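Local coordinates for hypothetical sugar ABC-transporter sugar binding protein (Arthrobacter globiformis, PDB 7BVT) that binds cyclic alpha-maltosyl-1,6-maltose, probably as the extracellular solute receptor that hands this sugar to an ABC transporter, at residues T149-D157 and A171-K181. Numbering follows the deposited sequence.
Sequences TLFAEAGLD and AGQTILDETGK
Ile175 lies against Leu150, Phe151, Ala154 and Leu156, joining two successive helices of a solute-binding-protein fold; residues 149-153, the end of the short helix 148-153, which closes in a Schellman motif with Gly155 at positive phi, run at 74° to residues 171-179 of helix 165-179. From CB of Ile175 the side chain divides: with CG1 anti to the carbonyl carbon (chi1 -67°), the CG2 branch is left anti to the backbone N and turns to CG and CD2 of Leu150. CG1 touches both Ala154 CB and Leu156 CD1, each 3.8 Å away. At the tip, CD1 comes obliquely to the Phe151 ring, 3.6 Å from CE1. Leu156 CD1 also sits over one face of that ring, offset toward its rim, so Leu156 touches both partners. The small side chain of Ala154 lets the backbones close in: its CA is 5.1 Å from the CA of Ile175. Beyond it, Thr174 CG2 lies 3.3 Å from Ala154 O, and Leu156 CD1 extends to Ala171 CB. At the C-terminal end of helix 165-179, Leu150 CD1 meets Thr179 CG2 at 3.7 Å while CD of the extended Lys181 chain passes both leucine methyls. Thr179 divides its labour: the methyl faces Leu150, and OG1 bonds to Ile175 O, 39° out of the carbonyl plane and on the face opposite Thr179 N, while accepting from Lys181 N in an ST turn. A serine here removes the methyl, which would probably leave a gap beside Leu150 CD1 between the two helices. Phe151 also meets the ring of Tyr146 in strand 140-147, and the loop residue Pro162. At the exposed Glu153, one water donates to OE1 and accepts from Lys181 NZ, linking the opposite charges across 5.1 Å between Glu153 OE1 and Lys181 NZ.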
loop_
_atom_site.group_PDB
_atom_site.type_symbol
_atom_site.label_atom_id
_atom_site.label_comp_id
_atom_site.label_asym_id
_atom_site.label_seq_id
_atom_site.Cartn_x
_atom_site.Cartn_y
_atom_site.Cartn_z
ATOM N N THR A 149 12.130 13.584 -19.545
ATOM C CA THR A 149 13.318 14.055 -20.308
ATOM C C THR A 149 13.987 12.843 -20.970
ATOM O O THR A 149 14.312 12.894 -22.191
ATOM C CB THR A 149 14.320 14.780 -19.416
ATOM O OG1 THR A 149 13.512 15.852 -18.896
ATOM C CG2 THR A 149 15.561 15.204 -20.195
ATOM N N LEU A 150 14.147 11.751 -20.216
ATOM C CA LEU A 150 14.794 10.537 -20.772
ATOM C C LEU A 150 13.910 9.900 -21.850
ATOM O O LEU A 150 14.450 9.441 -22.868
ATOM C CB LEU A 150 15.085 9.554 -19.644
ATOM C CG LEU A 150 15.852 8.304 -20.084
ATOM C CD1 LEU A 150 17.105 8.688 -20.835
ATOM C CD2 LEU A 150 16.221 7.460 -18.896
ATOM N N PHE A 151 12.594 9.791 -21.632
ATOM C CA PHE A 151 11.634 9.344 -22.668
ATOM C C PHE A 151 11.822 10.161 -23.945
ATOM O O PHE A 151 11.943 9.612 -25.012
ATOM C CB PHE A 151 10.190 9.529 -22.250
ATOM C CG PHE A 151 9.531 8.327 -21.613
ATOM C CD1 PHE A 151 10.124 7.643 -20.565
ATOM C CD2 PHE A 151 8.301 7.942 -22.079
ATOM C CE1 PHE A 151 9.505 6.498 -20.056
ATOM C CE2 PHE A 151 7.649 6.859 -21.495
ATOM C CZ PHE A 151 8.265 6.170 -20.483
ATOM N N ALA A 152 11.924 11.479 -23.812
ATOM C CA ALA A 152 12.033 12.358 -24.997
ATOM C C ALA A 152 13.384 12.120 -25.678
ATOM O O ALA A 152 13.403 12.072 -26.926
ATOM C CB ALA A 152 11.809 13.793 -24.551
ATOM N N GLU A 153 14.456 11.972 -24.911
ATOM C CA GLU A 153 15.818 11.701 -25.425
ATOM C C GLU A 153 15.812 10.411 -26.240
ATOM O O GLU A 153 16.542 10.335 -27.244
ATOM C CB GLU A 153 16.843 11.587 -24.320
ATOM C CG GLU A 153 18.274 11.728 -24.846
ATOM C CD GLU A 153 19.375 11.801 -23.788
ATOM O OE1 GLU A 153 19.061 11.837 -22.582
ATOM O OE2 GLU A 153 20.574 11.811 -24.196
ATOM N N ALA A 154 14.978 9.449 -25.859
ATOM C CA ALA A 154 14.969 8.127 -26.514
ATOM C C ALA A 154 14.096 8.165 -27.749
ATOM O O ALA A 154 13.956 7.119 -28.376
ATOM C CB ALA A 154 14.512 7.077 -25.512
ATOM N N GLY A 155 13.402 9.267 -28.047
ATOM C CA GLY A 155 12.474 9.330 -29.183
ATOM C C GLY A 155 11.063 8.935 -28.828
ATOM O O GLY A 155 10.276 8.788 -29.767
ATOM N N LEU A 156 10.742 8.767 -27.517
ATOM C CA LEU A 156 9.333 8.576 -27.091
ATOM C C LEU A 156 8.634 9.911 -26.901
ATOM O O LEU A 156 9.315 10.918 -26.607
ATOM C CB LEU A 156 9.326 7.777 -25.794
ATOM C CG LEU A 156 10.133 6.487 -25.827
ATOM C CD1 LEU A 156 10.065 5.811 -24.482
ATOM C CD2 LEU A 156 9.601 5.604 -26.955
ATOM N N ASP A 157 7.323 9.878 -26.978
ATOM C CA ASP A 157 6.439 11.027 -26.626
ATOM C C ASP A 157 6.488 11.161 -25.111
ATOM O O ASP A 157 6.055 10.256 -24.380
ATOM C CB ASP A 157 5.043 10.829 -27.197
ATOM C CG ASP A 157 4.063 11.943 -26.888
ATOM O OD1 ASP A 157 4.372 12.791 -26.014
ATOM O OD2 ASP A 157 2.967 11.857 -27.414
ATOM N N ALA A 171 8.732 0.272 -25.155
ATOM C CA ALA A 171 9.250 1.623 -24.804
ATOM C C ALA A 171 10.517 1.489 -23.983
ATOM O O ALA A 171 11.457 2.249 -24.197
ATOM C CB ALA A 171 8.210 2.441 -24.043
ATOM N N GLY A 172 10.578 0.556 -23.023
ATOM C CA GLY A 172 11.809 0.367 -22.266
ATOM C C GLY A 172 12.944 -0.076 -23.166
ATOM O O GLY A 172 14.070 0.313 -22.862
ATOM N N GLN A 173 12.661 -0.949 -24.121
ATOM C CA GLN A 173 13.698 -1.408 -25.079
ATOM C C GLN A 173 14.246 -0.210 -25.856
ATOM O O GLN A 173 15.475 -0.111 -26.048
ATOM C CB GLN A 173 13.140 -2.470 -26.006
ATOM C CG GLN A 173 14.157 -3.130 -26.914
ATOM C CD GLN A 173 15.110 -4.013 -26.156
ATOM O OE1 GLN A 173 14.663 -4.920 -25.421
ATOM N NE2 GLN A 173 16.407 -3.768 -26.324
ATOM N N THR A 174 13.395 0.678 -26.280
ATOM C CA THR A 174 13.838 1.900 -26.993
ATOM C C THR A 174 14.745 2.735 -26.092
ATOM O O THR A 174 15.797 3.185 -26.531
ATOM C CB THR A 174 12.618 2.645 -27.471
ATOM O OG1 THR A 174 11.958 1.839 -28.441
ATOM C CG2 THR A 174 12.945 3.995 -28.087
ATOM N N ILE A 175 14.378 2.944 -24.847
ATOM C CA ILE A 175 15.220 3.715 -23.911
ATOM C C ILE A 175 16.584 3.036 -23.782
ATOM O O ILE A 175 17.635 3.713 -23.849
ATOM C CB ILE A 175 14.533 3.907 -22.558
ATOM C CG1 ILE A 175 13.308 4.800 -22.699
ATOM C CG2 ILE A 175 15.504 4.464 -21.540
ATOM C CD1 ILE A 175 12.437 4.861 -21.434
ATOM N N LEU A 176 16.610 1.725 -23.608
ATOM C CA LEU A 176 17.895 1.027 -23.427
ATOM C C LEU A 176 18.719 1.174 -24.728
ATOM O O LEU A 176 19.915 1.495 -24.606
ATOM C CB LEU A 176 17.613 -0.429 -23.086
ATOM C CG LEU A 176 18.843 -1.310 -22.968
ATOM C CD1 LEU A 176 19.709 -0.889 -21.778
ATOM C CD2 LEU A 176 18.434 -2.770 -23.000
ATOM N N ASP A 177 18.102 0.903 -25.864
ATOM C CA ASP A 177 18.771 0.871 -27.206
ATOM C C ASP A 177 19.351 2.271 -27.468
ATOM O O ASP A 177 20.515 2.381 -27.916
ATOM C CB ASP A 177 17.806 0.413 -28.308
ATOM C CG ASP A 177 17.507 -1.074 -28.292
ATOM O OD1 ASP A 177 18.164 -1.799 -27.552
ATOM O OD2 ASP A 177 16.591 -1.457 -28.976
ATOM N N GLU A 178 18.564 3.320 -27.228
ATOM C CA GLU A 178 18.904 4.713 -27.601
ATOM C C GLU A 178 19.790 5.371 -26.548
ATOM O O GLU A 178 20.573 6.221 -26.946
ATOM C CB GLU A 178 17.639 5.532 -27.848
ATOM C CG GLU A 178 16.847 5.080 -29.055
ATOM C CD GLU A 178 17.528 5.175 -30.429
ATOM O OE1 GLU A 178 18.492 5.923 -30.564
ATOM O OE2 GLU A 178 17.068 4.510 -31.359
ATOM N N THR A 179 19.735 5.018 -25.261
ATOM C CA THR A 179 20.472 5.770 -24.202
ATOM C C THR A 179 21.444 4.925 -23.379
ATOM O O THR A 179 22.189 5.526 -22.572
ATOM C CB THR A 179 19.535 6.487 -23.228
ATOM O OG1 THR A 179 18.954 5.525 -22.328
ATOM C CG2 THR A 179 18.461 7.220 -23.982
ATOM N N GLY A 180 21.378 3.601 -23.486
ATOM C CA GLY A 180 22.154 2.679 -22.645
ATOM C C GLY A 180 21.617 2.580 -21.215
ATOM O O GLY A 180 22.181 1.858 -20.414
ATOM N N LYS A 181 20.525 3.268 -20.897
ATOM C CA LYS A 181 19.988 3.274 -19.529
ATOM C C LYS A 181 18.825 2.278 -19.415
ATOM O O LYS A 181 18.045 2.076 -20.367
ATOM C CB LYS A 181 19.540 4.696 -19.195
ATOM C CG LYS A 181 20.690 5.672 -19.008
ATOM C CD LYS A 181 20.289 7.110 -18.879
ATOM C CE LYS A 181 21.503 8.029 -18.909
ATOM N NZ LYS A 181 21.167 9.452 -18.625
HETATM O O HOH W 1 20.607 9.692 -21.405
#